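PDB 4GEY: porin B from Pseudomonas putida, which probably forms a carbohydrate-selective channel that lets sugars such as glucose cross the outer membrane. Local coordinates for residues D79-K82 / W86-A89; D164-A169 / N409-K414; N213-N216 / G220-F223. The protein carries 2 engineered substitutions. All blocks are in the same frame, centred on the assembly; numbering follows the deposited sequence.

Interaction 1 of 3, residues D79-K82 / W86-A89; sequences DLQK and WHDA. With C8E ((hydroxyethyloxy)tri(ethyloxy)octane), chain G.
L80 and A89 meet at the neck of a tight connection, where the chain leaves strand 66-79, makes a short helical turn and enters strand 89-100. L80 N donates to A89 O at 3.1 Å, and W86 N donates back to L80 O at 3.1 Å. The apolar part packs beside these bonds. L80 CB lies 3.7 Å from A89 CB. With CG of L80 anti to its carbonyl carbon (chi1 -66°), CD1 is carried alongside the indole, 3.7 Å from CE3 of W86. The two side chains run side by side. I136 of strand 129-140 touches both L80 and W86. Detergent C8E of chain G covers one face of the indole, with its C8 over the ring centre.

The other side is looser and polar. Q81 is exposed and stretches out beyond CG. Its OE1 accepts from D88 N at 3.0 Å, in the plane of the amide and on a lone pair. H87 lies alongside, its ring 28° from the Q81 amide plane. D79 caps the helical turn: its OD1 accepts from K82 N at 3.2 Å and, weakly, from Q81 N.

The turn is thus closed mainly by backbone bonds and one side-chain amide. Apolar groups pack on I136 and detergent, while the exposed polar end of Q81 lies with H87 on the solvent side, consistent with a strand connection at the membrane border.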
# COMPACT_ATOMS: atom_id res chain seq x y z
N ASP A 79 -8.62 -22.91 10.18
CA ASP A 79 -9.99 -22.90 10.67
C ASP A 79 -9.95 -23.52 12.07
O ASP A 79 -10.01 -24.74 12.22
CB ASP A 79 -10.86 -23.73 9.72
CG ASP A 79 -12.34 -23.64 10.05
OD1 ASP A 79 -12.70 -23.68 11.24
OD2 ASP A 79 -13.15 -23.54 9.10
N LEU A 80 -9.86 -22.68 13.10
CA LEU A 80 -9.71 -23.18 14.47
C LEU A 80 -10.97 -23.84 15.03
O LEU A 80 -10.95 -24.44 16.11
CB LEU A 80 -9.23 -22.08 15.41
CG LEU A 80 -7.83 -21.52 15.19
CD1 LEU A 80 -7.52 -20.50 16.28
CD2 LEU A 80 -6.80 -22.63 15.17
N GLN A 81 -12.09 -23.73 14.30
CA GLN A 81 -13.31 -24.35 14.77
C GLN A 81 -13.27 -25.84 14.46
O GLN A 81 -13.69 -26.66 15.28
CB GLN A 81 -14.55 -23.73 14.14
CG GLN A 81 -15.82 -24.22 14.79
CD GLN A 81 -17.07 -23.70 14.11
OE1 GLN A 81 -17.29 -22.49 13.99
NE2 GLN A 81 -17.91 -24.63 13.64
N LYS A 82 -12.76 -26.19 13.29
CA LYS A 82 -12.59 -27.59 12.92
C LYS A 82 -11.43 -28.17 13.69
O LYS A 82 -11.52 -29.24 14.27
CB LYS A 82 -12.39 -27.73 11.40
CG LYS A 82 -13.54 -27.20 10.51
CD LYS A 82 -13.17 -27.32 9.02
CE LYS A 82 -14.22 -26.77 8.06
NZ LYS A 82 -13.83 -26.94 6.62
N TRP A 86 -12.96 -24.19 18.46
CA TRP A 86 -13.21 -22.80 18.83
C TRP A 86 -14.17 -22.12 17.85
O TRP A 86 -13.79 -21.85 16.71
CB TRP A 86 -11.89 -22.01 18.92
CG TRP A 86 -10.91 -22.58 19.91
CD1 TRP A 86 -11.09 -23.66 20.73
CD2 TRP A 86 -9.59 -22.09 20.20
NE1 TRP A 86 -9.97 -23.88 21.49
CE2 TRP A 86 -9.03 -22.93 21.19
CE3 TRP A 86 -8.82 -21.03 19.70
CZ2 TRP A 86 -7.75 -22.74 21.69
CZ3 TRP A 86 -7.54 -20.85 20.20
CH2 TRP A 86 -7.02 -21.70 21.19
N HIS A 87 -15.39 -21.83 18.30
CA HIS A 87 -16.45 -21.31 17.42
C HIS A 87 -16.05 -20.03 16.68
O HIS A 87 -15.55 -19.08 17.29
CB HIS A 87 -17.78 -21.14 18.17
CG HIS A 87 -18.95 -20.85 17.28
ND1 HIS A 87 -19.66 -19.67 17.35
CD2 HIS A 87 -19.52 -21.58 16.29
CE1 HIS A 87 -20.63 -19.69 16.44
NE2 HIS A 87 -20.56 -20.83 15.79
N ASP A 88 -16.34 -20.00 15.37
CA ASP A 88 -15.62 -19.18 14.38
C ASP A 88 -14.38 -18.48 14.90
O ASP A 88 -14.41 -17.31 15.27
CB ASP A 88 -16.50 -18.23 13.57
CG ASP A 88 -17.87 -18.03 14.15
OD1 ASP A 88 -18.00 -18.07 15.39
OD2 ASP A 88 -18.81 -17.82 13.36
N ALA A 89 -13.30 -19.23 14.93
CA ALA A 89 -11.99 -18.70 15.21
C ALA A 89 -11.11 -19.02 14.01
O ALA A 89 -11.36 -19.99 13.30
CB ALA A 89 -11.43 -19.33 16.48
C1 C8E G . -9.37 -13.16 20.24
C2 C8E G . -8.93 -14.61 20.44
C3 C8E G . -9.92 -15.41 21.28
C4 C8E G . -9.62 -16.91 21.17
C5 C8E G . -10.06 -17.70 22.41
C6 C8E G . -11.01 -18.83 22.02
C7 C8E G . -11.53 -19.62 23.21
C8 C8E G . -10.82 -20.97 23.34
O9 C8E G . -11.51 -21.81 24.25
C10 C8E G . -12.78 -22.19 23.77
C11 C8E G . -13.36 -23.32 24.60
O12 C8E G . -14.54 -23.78 23.96

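Interaction 2 of 3, residues D164-A169 / N409-K414; sequences DFQNLA and NLQYIK. With C8E ((hydroxyethyloxy)tri(ethyloxy)octane), chain F; C8E ((hydroxyethyloxy)tri(ethyloxy)octane), chain D; DMU (decyl-beta-D-maltopyranoside), chain K.
Q166 and N167 meet N409 and Q411 in a buried, polar contact between an inward-folded loop and the barrel wall. Side-chain amides carry it. N409 ND2 donates to Q166 OE1 at 3.1 Å. It comes from well above the carbonyl plane, 66° out of it, and the two amide planes are 73° apart. The second bond runs the other way. N167 ND2 donates to Q411 OE1 at 2.7 Å, with the donor tilted only modestly from the carbonyl plane. Within the strand, Q411 NE2 donates to N409 OD1 at 3.0 Å, nearly along the C=O axis. CG of N409 sits between its backbone N and carbonyl carbon (chi1 56°), which brings the amide up against both glutamines.

This is the OprB-family beta-barrel, with side chains of strand 404-414 alternating between inside and outside. N409 and Q411 point to the loop. L410 and Y412 face detergent: L410 CD1 is 3.5 Å from C4 of C8E chain D, and C8E chain F lies over one face of the Y412 ring. A leucine in place of N409 would remove both donor and acceptor, and would probably leave Q166 OE1 without this donor and take one acceptor from Q411 NE2.

Other bonds hold these amides. Q166 NE2 is hydrogen-bonded to V52 O and V119 O, and Q411 NE2 also reaches V119 O. N167 OD1 accepts from A169 N at 3.0 Å, forming an Asx turn, and from S117 OG. The backbone of Q166 is bonded to E393 on the adjacent strand and to E121, a residue of the glucose pocket.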
# COMPACT_ATOMS: atom_id res chain seq x y z
N ASP A 164 -3.50 -4.41 -7.85
CA ASP A 164 -3.32 -4.92 -9.20
C ASP A 164 -2.39 -4.02 -10.01
O ASP A 164 -1.62 -4.53 -10.84
CB ASP A 164 -4.66 -5.13 -9.89
CG ASP A 164 -5.39 -6.36 -9.38
OD1 ASP A 164 -4.70 -7.31 -8.94
OD2 ASP A 164 -6.65 -6.38 -9.42
N PHE A 165 -2.45 -2.71 -9.77
CA PHE A 165 -1.56 -1.76 -10.45
C PHE A 165 -0.11 -2.02 -10.02
O PHE A 165 0.13 -2.66 -9.01
CB PHE A 165 -1.96 -0.31 -10.13
CG PHE A 165 -3.20 0.17 -10.85
CD1 PHE A 165 -4.46 -0.07 -10.31
CD2 PHE A 165 -3.10 0.87 -12.04
CE1 PHE A 165 -5.61 0.37 -10.97
CE2 PHE A 165 -4.24 1.32 -12.71
CZ PHE A 165 -5.49 1.07 -12.18
N GLN A 166 0.86 -1.54 -10.79
CA GLN A 166 2.24 -1.70 -10.39
C GLN A 166 2.70 -0.50 -9.57
O GLN A 166 3.52 -0.62 -8.65
CB GLN A 166 3.14 -1.89 -11.61
CG GLN A 166 4.60 -2.16 -11.25
CD GLN A 166 5.38 -2.80 -12.38
OE1 GLN A 166 4.93 -3.76 -13.00
NE2 GLN A 166 6.56 -2.25 -12.66
N ASN A 167 2.16 0.66 -9.92
CA ASN A 167 2.51 1.90 -9.26
C ASN A 167 1.90 2.00 -7.85
O ASN A 167 0.71 1.76 -7.66
CB ASN A 167 2.04 3.07 -10.12
CG ASN A 167 2.59 4.39 -9.66
OD1 ASN A 167 2.17 4.94 -8.64
ND2 ASN A 167 3.52 4.92 -10.43
N LEU A 168 2.74 2.35 -6.88
CA LEU A 168 2.35 2.38 -5.47
C LEU A 168 1.10 3.18 -5.22
O LEU A 168 0.27 2.80 -4.40
CB LEU A 168 3.48 2.94 -4.60
CG LEU A 168 3.89 2.18 -3.34
CD1 LEU A 168 4.56 3.12 -2.36
CD2 LEU A 168 2.74 1.44 -2.69
N ALA A 169 0.95 4.30 -5.93
CA ALA A 169 -0.18 5.19 -5.75
C ALA A 169 -1.53 4.50 -5.96
O ALA A 169 -2.57 5.02 -5.54
CB ALA A 169 -0.06 6.37 -6.68
N ASN A 409 2.26 -2.83 -18.18
CA ASN A 409 1.72 -1.52 -17.87
C ASN A 409 2.62 -0.39 -18.35
O ASN A 409 3.80 -0.59 -18.64
CB ASN A 409 1.46 -1.39 -16.38
CG ASN A 409 2.69 -1.65 -15.54
OD1 ASN A 409 3.35 -0.72 -15.08
ND2 ASN A 409 3.00 -2.93 -15.34
N LEU A 410 2.03 0.79 -18.44
CA LEU A 410 2.73 2.00 -18.82
C LEU A 410 2.51 3.00 -17.71
O LEU A 410 1.37 3.28 -17.33
CB LEU A 410 2.15 2.56 -20.12
CG LEU A 410 2.97 2.58 -21.40
CD1 LEU A 410 2.19 1.91 -22.51
CD2 LEU A 410 3.25 4.02 -21.78
N GLN A 411 3.59 3.56 -17.19
CA GLN A 411 3.51 4.51 -16.09
C GLN A 411 4.07 5.86 -16.49
O GLN A 411 5.08 5.93 -17.19
CB GLN A 411 4.28 3.99 -14.89
CG GLN A 411 3.59 2.85 -14.20
CD GLN A 411 4.40 2.33 -13.05
OE1 GLN A 411 4.61 3.05 -12.08
NE2 GLN A 411 4.86 1.09 -13.15
N TYR A 412 3.41 6.92 -16.03
CA TYR A 412 3.84 8.29 -16.32
C TYR A 412 3.91 9.08 -15.04
O TYR A 412 2.97 9.08 -14.25
CB TYR A 412 2.85 8.97 -17.27
CG TYR A 412 3.42 10.20 -17.96
CD1 TYR A 412 4.43 10.08 -18.91
CD2 TYR A 412 2.92 11.47 -17.70
CE1 TYR A 412 4.94 11.19 -19.56
CE2 TYR A 412 3.43 12.59 -18.34
CZ TYR A 412 4.43 12.45 -19.27
OH TYR A 412 4.94 13.56 -19.91
N ILE A 413 5.02 9.79 -14.85
CA ILE A 413 5.27 10.51 -13.61
C ILE A 413 5.66 11.97 -13.84
O ILE A 413 6.70 12.26 -14.43
CB ILE A 413 6.38 9.83 -12.80
CG1 ILE A 413 6.12 8.33 -12.71
CG2 ILE A 413 6.46 10.40 -11.41
CD1 ILE A 413 7.35 7.57 -12.48
N LYS A 414 4.82 12.88 -13.37
CA LYS A 414 5.07 14.30 -13.50
C LYS A 414 5.66 14.83 -12.21
O LYS A 414 5.08 14.65 -11.14
CB LYS A 414 3.77 15.04 -13.81
CG LYS A 414 3.97 16.47 -14.26
CD LYS A 414 3.19 17.44 -13.38
CE LYS A 414 4.12 18.43 -12.69
NZ LYS A 414 4.85 19.32 -13.63
C7 C8E F . -0.19 6.39 -18.32
C8 C8E F . 0.77 6.33 -19.50
O9 C8E F . 0.50 7.43 -20.34
C10 C8E F . 1.66 8.03 -20.89
C11 C8E F . 1.25 9.26 -21.71
O12 C8E F . 2.40 9.95 -22.15
C13 C8E F . 2.15 11.34 -22.24
C14 C8E F . 3.24 12.08 -23.01
O15 C8E F . 2.66 13.23 -23.58
C16 C8E F . 2.94 14.43 -22.88
C17 C8E F . 4.40 14.83 -23.05
O18 C8E F . 4.60 15.30 -24.36
C19 C8E F . 4.56 16.71 -24.44
C20 C8E F . 5.22 17.13 -25.76
O21 C8E F . 5.30 16.00 -26.62
C1 C8E D . 5.51 -4.03 -20.99
C2 C8E D . 5.48 -2.55 -21.39
C3 C8E D . 4.49 -2.33 -22.53
C4 C8E D . 3.41 -1.34 -22.10
C5 C8E D . 2.06 -2.02 -21.83
C6 C8E D . 0.90 -1.36 -22.58
C7 C8E D . -0.41 -1.43 -21.79
C8 C8E D . -1.41 -0.42 -22.33
O9 C8E D . -2.37 -1.01 -23.20
C10 C8E D . -3.72 -0.89 -22.77
C11 C8E D . -4.69 -0.77 -23.96
O12 C8E D . -4.58 -1.84 -24.89
C13 C8E D . -5.84 -2.21 -25.45
C14 C8E D . -5.85 -3.66 -25.96
O15 C8E D . -6.77 -3.83 -27.02
C16 C8E D . -7.71 -4.88 -26.80
C17 C8E D . -7.60 -5.99 -27.85
O18 C8E D . -8.54 -7.02 -27.59
C19 C8E D . -9.53 -7.21 -28.59
C20 C8E D . -9.98 -8.67 -28.56
O21 C8E D . -10.24 -9.17 -29.86
C1 DMU K . 5.51 19.33 -17.41
C2 DMU K . 6.02 20.61 -17.02
C3 DMU K . 6.08 21.60 -18.11
C4 DMU K . 4.77 21.69 -18.93
O5 DMU K . 4.06 20.31 -19.02
C6 DMU K . 4.15 19.42 -17.89
O7 DMU K . 6.33 22.92 -17.60
O16 DMU K . 3.65 18.14 -18.28
C18 DMU K . 2.27 17.98 -18.56
C19 DMU K . 1.83 16.77 -19.43
C22 DMU K . 0.42 16.13 -19.18
C25 DMU K . 0.06 14.83 -19.92
C28 DMU K . -0.84 13.82 -19.23
C31 DMU K . -1.06 12.44 -19.85
C34 DMU K . -1.92 11.43 -19.12
O49 DMU K . 5.61 18.42 -16.25
O55 DMU K . 7.32 20.43 -16.35
C57 DMU K . 4.99 22.19 -20.16
O61 DMU K . 3.89 22.74 -20.80
C5 DMU K . 7.65 24.85 -17.50
C7 DMU K . 7.25 25.66 -18.60
C8 DMU K . 8.16 25.53 -19.75
C9 DMU K . 8.23 24.08 -20.33
O1 DMU K . 7.94 23.06 -19.21
C10 DMU K . 7.60 23.42 -17.84
O2 DMU K . 7.76 26.41 -20.76
O3 DMU K . 6.83 25.12 -16.30
O4 DMU K . 7.23 27.03 -18.13
C11 DMU K . 9.41 23.79 -20.85
O6 DMU K . 9.92 24.66 -21.79

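Interaction 3 of 3, residues N213-N216 / G220-F223; sequences NPSN and GNGF
Only about 120 Å² is buried between N221 and the S215-N216 turn, and a single side chain, that of N221, bridges the gap. It covers both S215 and N216, but only S215 comes close. CB of N221 points at the other segment and lies 3.4 Å from S215 O. CG of N221 is anti to its carbonyl carbon (chi1 -63°), a torsion that lays it 3.6 Å from S215 O. N216 approaches N221 more distantly, with its OD1 4.2 Å from N221 O.

Local bonds hold the shape of the S215 turn. N213 OD1 accepts from S215 N at 3.2 Å, an Asx turn. It also accepts from S215 OG at 2.9 Å. Both donors come from the same face of the N213 amide. N216 N donates to N213 O at 2.9 Å and tightens the short 3-10 turn. The ND2 of N213 is hydrogen-bonded to S228 O and E211 OE2.

Both segments belong to the long loop between strands 203-212 and 232-245. The first turn follows directly from strand 203-212. The second segment leans on strand 129-140, where G222 is backbone-bonded to L131 and F223 packs on W129 and L131.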
# COMPACT_ATOMS: atom_id res chain seq x y z
N ASN A 213 6.30 1.31 16.21
CA ASN A 213 7.66 0.95 16.62
C ASN A 213 8.60 0.90 15.43
O ASN A 213 8.75 -0.16 14.82
CB ASN A 213 7.62 -0.42 17.30
CG ASN A 213 8.98 -0.87 17.84
OD1 ASN A 213 10.03 -0.26 17.56
ND2 ASN A 213 8.97 -1.95 18.61
N PRO A 214 9.24 2.03 15.10
CA PRO A 214 10.12 2.20 13.93
C PRO A 214 11.20 1.14 13.80
O PRO A 214 11.65 0.88 12.69
CB PRO A 214 10.78 3.56 14.19
CG PRO A 214 9.83 4.28 15.04
CD PRO A 214 9.16 3.25 15.91
N SER A 215 11.61 0.53 14.91
CA SER A 215 12.62 -0.52 14.85
C SER A 215 12.14 -1.74 14.05
O SER A 215 12.96 -2.54 13.58
CB SER A 215 13.10 -0.91 16.25
OG SER A 215 12.28 -1.93 16.79
N ASN A 216 10.83 -1.89 13.89
CA ASN A 216 10.28 -2.92 12.99
C ASN A 216 10.77 -2.76 11.56
O ASN A 216 10.78 -3.72 10.80
CB ASN A 216 8.76 -2.91 13.00
CG ASN A 216 8.18 -3.83 14.05
OD1 ASN A 216 8.54 -5.02 14.12
ND2 ASN A 216 7.27 -3.30 14.88
N GLY A 220 16.91 -7.17 10.23
CA GLY A 220 17.27 -7.84 11.47
C GLY A 220 16.02 -8.05 12.30
O GLY A 220 15.88 -9.05 13.02
N ASN A 221 15.08 -7.12 12.19
CA ASN A 221 13.87 -7.22 12.99
C ASN A 221 12.66 -7.68 12.20
O ASN A 221 11.53 -7.49 12.62
CB ASN A 221 13.58 -5.91 13.70
CG ASN A 221 14.66 -5.54 14.68
OD1 ASN A 221 15.16 -4.42 14.67
ND2 ASN A 221 15.04 -6.49 15.53
N GLY A 222 12.92 -8.30 11.06
CA GLY A 222 11.88 -8.92 10.26
C GLY A 222 11.05 -9.92 11.04
O GLY A 222 9.90 -10.16 10.70
N PHE A 223 11.64 -10.50 12.09
CA PHE A 223 10.92 -11.47 12.92
C PHE A 223 10.88 -11.04 14.38
O PHE A 223 10.81 -11.87 15.28
CB PHE A 223 11.56 -12.87 12.79
CG PHE A 223 11.29 -13.55 11.47
CD1 PHE A 223 12.02 -13.21 10.33
CD2 PHE A 223 10.31 -14.52 11.36
CE1 PHE A 223 11.76 -13.82 9.12
CE2 PHE A 223 10.05 -15.15 10.14
CZ PHE A 223 10.78 -14.80 9.02

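How the interactions relate
Going from the N terminus, interaction 1 comes first. It closes a turn with three residues between its segments, joining strand 66-79 to strand 89-100 at the barrel edge. It ends before the others open. Interaction 2 opens next at 164-169 and closes, with 239 residues between, on strand 404-414, so it ties an internal loop to a late strand of the wall. Interaction 3 is nested inside that long span and closes a short loop after strand 203-212. No contacts cross. Interaction 2 lies across the chain's centre from both interaction 1 and interaction 3. Its centre is about 40 Å and about 28 Å from theirs, and no two contacts touch.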